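Local coordinates for putative regulatory protein SCO4313 (Streptomyces coelicolor, PDB 2OI8) that is a putative TetR-family regulator that probably binds DNA at cis-regulatory sites and controls transcription, at residues S35-N40 with D61-E66; A87-L92 with V136-A141. All blocks are in the same frame, centred on the assembly; numbering follows the deposited sequence.

Interaction 1: S35-N40 with D61-E66; sequences SALSLN and DELITE
Leu37 and Ile64 meet methyl to methyl at the tightest point of the contact, with Leu37 CD2 only 3.3 Å from Ile64 CD1. Beside them Leu39 and Leu63 form a second, slacker apolar pair, Leu39 CD2 being 3.9 Å from Leu63 CD2. In both pairs the side chains run antiparallel past one another, and the touching atoms are terminal methyls. Leu37 projects from a loop and Leu63 from a helix, but both extend with CG anti to the backbone N (chi1 165° and 176°), which carries their branches toward the other segment. A looser touch, Leu37 CD1 to Leu63 CD2 at 4.3 Å, joins the two pairs. These four residues are buried and no hydrogen bond crosses between the segments. The fold here is the TetR-type DNA-binding domain: Leu39 stands at the start of helix 39-45, the first helix of the predicted helix-turn-helix, while Leu63 and Ile64 belong to the long helix 60-84. Ala25 of helix 14-32 touches both Leu37 and Leu63, and Leu39 also rests on Leu53 and Tyr54. Against this packed centre stands an edge open to solvent, where Asn40 and Glu62 lie exposed. Ser38 points away and N-caps helix 39-45 through a weak bond from Ala41 N to its OG. Thr65, by contrast, is buried; its OG1 bonds to Asp61 O at 2.8 Å, from above the carbonyl plane, and is also hydrogen-bonded to Tyr118 OH.

Interaction 2: A87-L92 with V136-A141; sequences ADLAGL and VDACAA
Ala138 presents its CB to two leucines at once: Leu89 CD2 and Leu92 CD2 each stand 3.7 Å from this methyl. The leucines lie one beside the other on helix 89-102, three residues apart, and both direct their CB toward helix 129-139, so the small alanine is met by a branch of each. Leu89 reaches further along that helix. Its CG is anti to the carbonyl carbon (chi1 -78°), a setting that brings both methyls to Cys139, and Leu89 CD1 comes within 4.0 Å of Cys139 SG. The sulfur's contact with the leucine is apolar, with no hydrogen bond between the segments. Ala138 lets the backbones come close, with Leu89 CA and Ala138 CA 6.2 Å apart. Replacing Leu89 with an alanine would probably open a gap beside Ala138 and Cys139, leaving the sulfur without its apolar neighbour on this segment. On the solvent side, Asp137 turns its carboxylate to a salt bridge with Arg166. Helix 170-191 backs the contact, Phe179 touching Leu89 and Arg175 touching Cys139. What results is close helix packing between the N-terminal turn of helix 89-102, preceded by Asp88 at the N-cap, and the C-terminal part of helix 129-139, as expected in the all-helical C-terminal domain of a TetR-like regulator.

Interaction 1 and interaction 2 stand on opposite sides of the chain's centre, their own centres 35 Å apart and their nearest atoms about 22 Å from each other, without touching. They follow one another along the sequence: the first closes before the second opens. Helix 60-84 supplies one side of interaction 1, and the next helix, 89-102, one side of interaction 2, so that the rest of helix 60-84 and the short connection after it lead from one to the other. The first contact lies in the TetR-type N-terminal region, one segment overlapping the predicted helix-turn-helix; the second lies in the C-terminal domain, which in TetR relatives commonly serves dimerisation and ligand binding. Ser35 of interaction 1 packs on Ala32 of the second subunit, whereas no other chain touches interaction 2.

Interaction 1: S35-N40 with D61-E66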
loop_
_atom_site.group_PDB
_atom_site.type_symbol
_atom_site.label_atom_id
_atom_site.label_comp_id
_atom_site.label_asym_id
_atom_site.label_seq_id
_atom_site.Cartn_x
_atom_site.Cartn_y
_atom_site.Cartn_z
ATOM N N SER A 35 4.963 14.774 -5.888
ATOM C CA SER A 35 5.759 14.750 -7.153
ATOM C C SER A 35 5.300 15.843 -8.114
ATOM O O SER A 35 6.124 16.612 -8.615
ATOM C CB SER A 35 5.723 13.373 -7.845
ATOM O OG SER A 35 6.702 13.256 -8.869
ATOM N N ALA A 36 3.989 15.909 -8.357
ATOM C CA ALA A 36 3.383 17.091 -8.961
ATOM C C ALA A 36 3.473 18.240 -7.971
ATOM O O ALA A 36 3.264 19.397 -8.332
ATOM C CB ALA A 36 1.937 16.823 -9.336
ATOM N N LEU A 37 3.788 17.914 -6.720
ATOM C CA LEU A 37 3.901 18.905 -5.641
ATOM C C LEU A 37 5.007 19.943 -5.886
ATOM O O LEU A 37 6.161 19.582 -6.087
ATOM C CB LEU A 37 4.135 18.165 -4.322
ATOM C CG LEU A 37 4.629 18.894 -3.074
ATOM C CD1 LEU A 37 3.655 19.992 -2.621
ATOM C CD2 LEU A 37 4.845 17.874 -1.980
ATOM N N SER A 38 4.660 21.228 -5.851
ATOM C CA SER A 38 5.615 22.282 -6.226
ATOM C C SER A 38 5.607 23.541 -5.350
ATOM O O SER A 38 4.574 24.179 -5.169
ATOM C CB SER A 38 5.403 22.688 -7.687
ATOM O OG SER A 38 4.285 23.546 -7.820
ATOM N N LEU A 39 6.783 23.908 -4.854
ATOM C CA LEU A 39 6.969 25.109 -4.052
ATOM C C LEU A 39 6.504 26.388 -4.738
ATOM O O LEU A 39 6.137 27.357 -4.068
ATOM C CB LEU A 39 8.422 25.251 -3.626
ATOM C CG LEU A 39 8.896 24.281 -2.551
ATOM C CD1 LEU A 39 10.389 24.402 -2.370
ATOM C CD2 LEU A 39 8.208 24.585 -1.246
ATOM N N ASN A 40 6.506 26.389 -6.065
ATOM C CA ASN A 40 6.040 27.547 -6.816
ATOM C C ASN A 40 4.546 27.788 -6.775
ATOM O O ASN A 40 4.110 28.943 -6.766
ATOM C CB ASN A 40 6.477 27.453 -8.257
ATOM C CG ASN A 40 7.776 28.158 -8.507
ATOM O OD1 ASN A 40 8.270 28.158 -9.631
ATOM N ND2 ASN A 40 8.341 28.777 -7.469
ATOM N N ASP A 61 12.392 18.354 -2.100
ATOM C CA ASP A 61 12.722 17.142 -1.337
ATOM C C ASP A 61 12.807 17.447 0.141
ATOM O O ASP A 61 12.367 16.645 0.954
ATOM C CB ASP A 61 14.015 16.483 -1.824
ATOM C CG ASP A 61 13.856 15.788 -3.182
ATOM O OD1 ASP A 61 12.708 15.483 -3.592
ATOM O OD2 ASP A 61 14.899 15.564 -3.840
ATOM N N GLU A 62 13.358 18.611 0.470
ATOM C CA GLU A 62 13.347 19.130 1.838
ATOM C C GLU A 62 11.936 19.241 2.419
ATOM O O GLU A 62 11.714 18.940 3.595
ATOM C CB GLU A 62 14.004 20.502 1.896
ATOM C CG GLU A 62 15.503 20.464 2.012
ATOM C CD GLU A 62 16.055 21.729 2.641
ATOM O OE1 GLU A 62 15.288 22.478 3.315
ATOM O OE2 GLU A 62 17.271 21.965 2.463
ATOM N N LEU A 63 10.995 19.686 1.591
ATOM C CA LEU A 63 9.627 19.777 2.005
ATOM C C LEU A 63 9.055 18.382 2.163
ATOM O O LEU A 63 8.428 18.098 3.177
ATOM C CB LEU A 63 8.805 20.583 1.011
ATOM C CG LEU A 63 7.309 20.639 1.344
ATOM C CD1 LEU A 63 6.996 21.241 2.741
ATOM C CD2 LEU A 63 6.584 21.413 0.262
ATOM N N ILE A 64 9.281 17.508 1.176
ATOM C CA ILE A 64 8.759 16.148 1.247
ATOM C C ILE A 64 9.292 15.516 2.524
ATOM O O ILE A 64 8.512 14.995 3.350
ATOM C CB ILE A 64 9.209 15.267 0.051
ATOM C CG1 ILE A 64 8.639 15.742 -1.302
ATOM C CG2 ILE A 64 8.916 13.782 0.335
ATOM C CD1 ILE A 64 7.169 15.639 -1.416
ATOM N N THR A 65 10.619 15.608 2.692
ATOM C CA THR A 65 11.301 15.022 3.833
ATOM C C THR A 65 10.589 15.378 5.120
ATOM O O THR A 65 10.315 14.481 5.901
ATOM C CB THR A 65 12.781 15.428 3.907
ATOM O OG1 THR A 65 13.486 14.853 2.804
ATOM C CG2 THR A 65 13.416 14.947 5.196
ATOM N N GLU A 66 10.281 16.665 5.321
ATOM C CA GLU A 66 9.593 17.150 6.534
ATOM C C GLU A 66 8.165 16.606 6.700
ATOM O O GLU A 66 7.716 16.324 7.828
ATOM C CB GLU A 66 9.565 18.689 6.601
ATOM C CG GLU A 66 10.802 19.346 7.243
ATOM C CD GLU A 66 11.382 18.533 8.417
ATOM O OE1 GLU A 66 10.707 18.418 9.466
ATOM O OE2 GLU A 66 12.512 18.002 8.285
#

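Interaction 2: A87-L92 with V136-A141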
loop_
_atom_site.group_PDB
_atom_site.type_symbol
_atom_site.label_atom_id
_atom_site.label_comp_id
_atom_site.label_asym_id
_atom_site.label_seq_id
_atom_site.Cartn_x
_atom_site.Cartn_y
_atom_site.Cartn_z
ATOM N N ALA A 87 -2.382 -0.165 27.209
ATOM C CA ALA A 87 -3.021 -1.023 26.201
ATOM C C ALA A 87 -2.083 -2.147 25.776
ATOM O O ALA A 87 -0.853 -2.019 25.861
ATOM C CB ALA A 87 -3.470 -0.221 24.993
ATOM N N ASP A 88 -2.674 -3.256 25.351
ATOM C CA ASP A 88 -1.923 -4.387 24.819
ATOM C C ASP A 88 -1.980 -4.292 23.284
ATOM O O ASP A 88 -2.448 -3.279 22.730
ATOM C CB ASP A 88 -2.584 -5.681 25.291
ATOM C CG ASP A 88 -4.067 -5.749 24.894
ATOM O OD1 ASP A 88 -4.802 -4.748 25.147
ATOM O OD2 ASP A 88 -4.487 -6.781 24.300
ATOM N N LEU A 89 -1.530 -5.349 22.604
ATOM C CA LEU A 89 -1.518 -5.384 21.135
ATOM C C LEU A 89 -2.854 -4.980 20.512
ATOM O O LEU A 89 -2.880 -4.241 19.528
ATOM C CB LEU A 89 -1.071 -6.753 20.596
ATOM C CG LEU A 89 0.418 -7.101 20.597
ATOM C CD1 LEU A 89 0.612 -8.498 20.017
ATOM C CD2 LEU A 89 1.274 -6.074 19.848
ATOM N N ALA A 90 -3.954 -5.459 21.090
ATOM C CA ALA A 90 -5.282 -5.067 20.633
ATOM C C ALA A 90 -5.385 -3.544 20.605
ATOM O O ALA A 90 -5.712 -2.971 19.577
ATOM C CB ALA A 90 -6.367 -5.680 21.517
ATOM N N GLY A 91 -5.048 -2.892 21.712
ATOM C CA GLY A 91 -5.201 -1.446 21.820
ATOM C C GLY A 91 -4.337 -0.737 20.807
ATOM O O GLY A 91 -4.748 0.273 20.214
ATOM N N LEU A 92 -3.143 -1.292 20.606
ATOM C CA LEU A 92 -2.165 -0.772 19.669
ATOM C C LEU A 92 -2.662 -0.900 18.226
ATOM O O LEU A 92 -2.568 0.039 17.454
ATOM C CB LEU A 92 -0.846 -1.512 19.867
ATOM C CG LEU A 92 0.282 -0.917 20.719
ATOM C CD1 LEU A 92 -0.184 -0.005 21.815
ATOM C CD2 LEU A 92 1.121 -2.034 21.271
ATOM N N VAL A 136 7.242 -4.035 19.507
ATOM C CA VAL A 136 8.163 -5.018 20.049
ATOM C C VAL A 136 7.921 -5.104 21.551
ATOM O O VAL A 136 7.707 -6.205 22.084
ATOM C CB VAL A 136 9.634 -4.663 19.734
ATOM C CG1 VAL A 136 10.568 -5.608 20.452
ATOM C CG2 VAL A 136 9.888 -4.708 18.223
ATOM N N ASP A 137 7.914 -3.940 22.212
ATOM C CA ASP A 137 7.652 -3.862 23.646
ATOM C C ASP A 137 6.483 -4.758 24.020
ATOM O O ASP A 137 6.639 -5.662 24.840
ATOM C CB ASP A 137 7.394 -2.417 24.092
ATOM C CG ASP A 137 8.655 -1.568 24.108
ATOM O OD1 ASP A 137 9.765 -2.104 23.877
ATOM O OD2 ASP A 137 8.530 -0.346 24.351
ATOM N N ALA A 138 5.332 -4.541 23.378
ATOM C CA ALA A 138 4.133 -5.339 23.657
ATOM C C ALA A 138 4.351 -6.842 23.437
ATOM O O ALA A 138 4.033 -7.653 24.325
ATOM C CB ALA A 138 2.937 -4.836 22.873
ATOM N N CYS A 139 4.937 -7.206 22.295
ATOM C CA CYS A 139 5.174 -8.619 21.961
ATOM C C CYS A 139 6.030 -9.400 22.971
ATOM O O CYS A 139 6.194 -10.614 22.823
ATOM C CB CYS A 139 5.739 -8.759 20.549
ATOM S SG CYS A 139 4.530 -8.394 19.244
ATOM N N ALA A 140 6.581 -8.698 23.966
ATOM C CA ALA A 140 7.077 -9.322 25.194
ATOM C C ALA A 140 5.890 -9.443 26.177
ATOM O O ALA A 140 5.791 -8.691 27.180
ATOM C CB ALA A 140 8.231 -8.515 25.792
ATOM N N ALA A 141 4.991 -10.394 25.863
ATOM C CA ALA A 141 3.656 -10.487 26.467
ATOM C C ALA A 141 3.476 -11.791 27.221
ATOM O O ALA A 141 3.898 -12.850 26.755
ATOM C CB ALA A 141 2.580 -10.357 25.383
#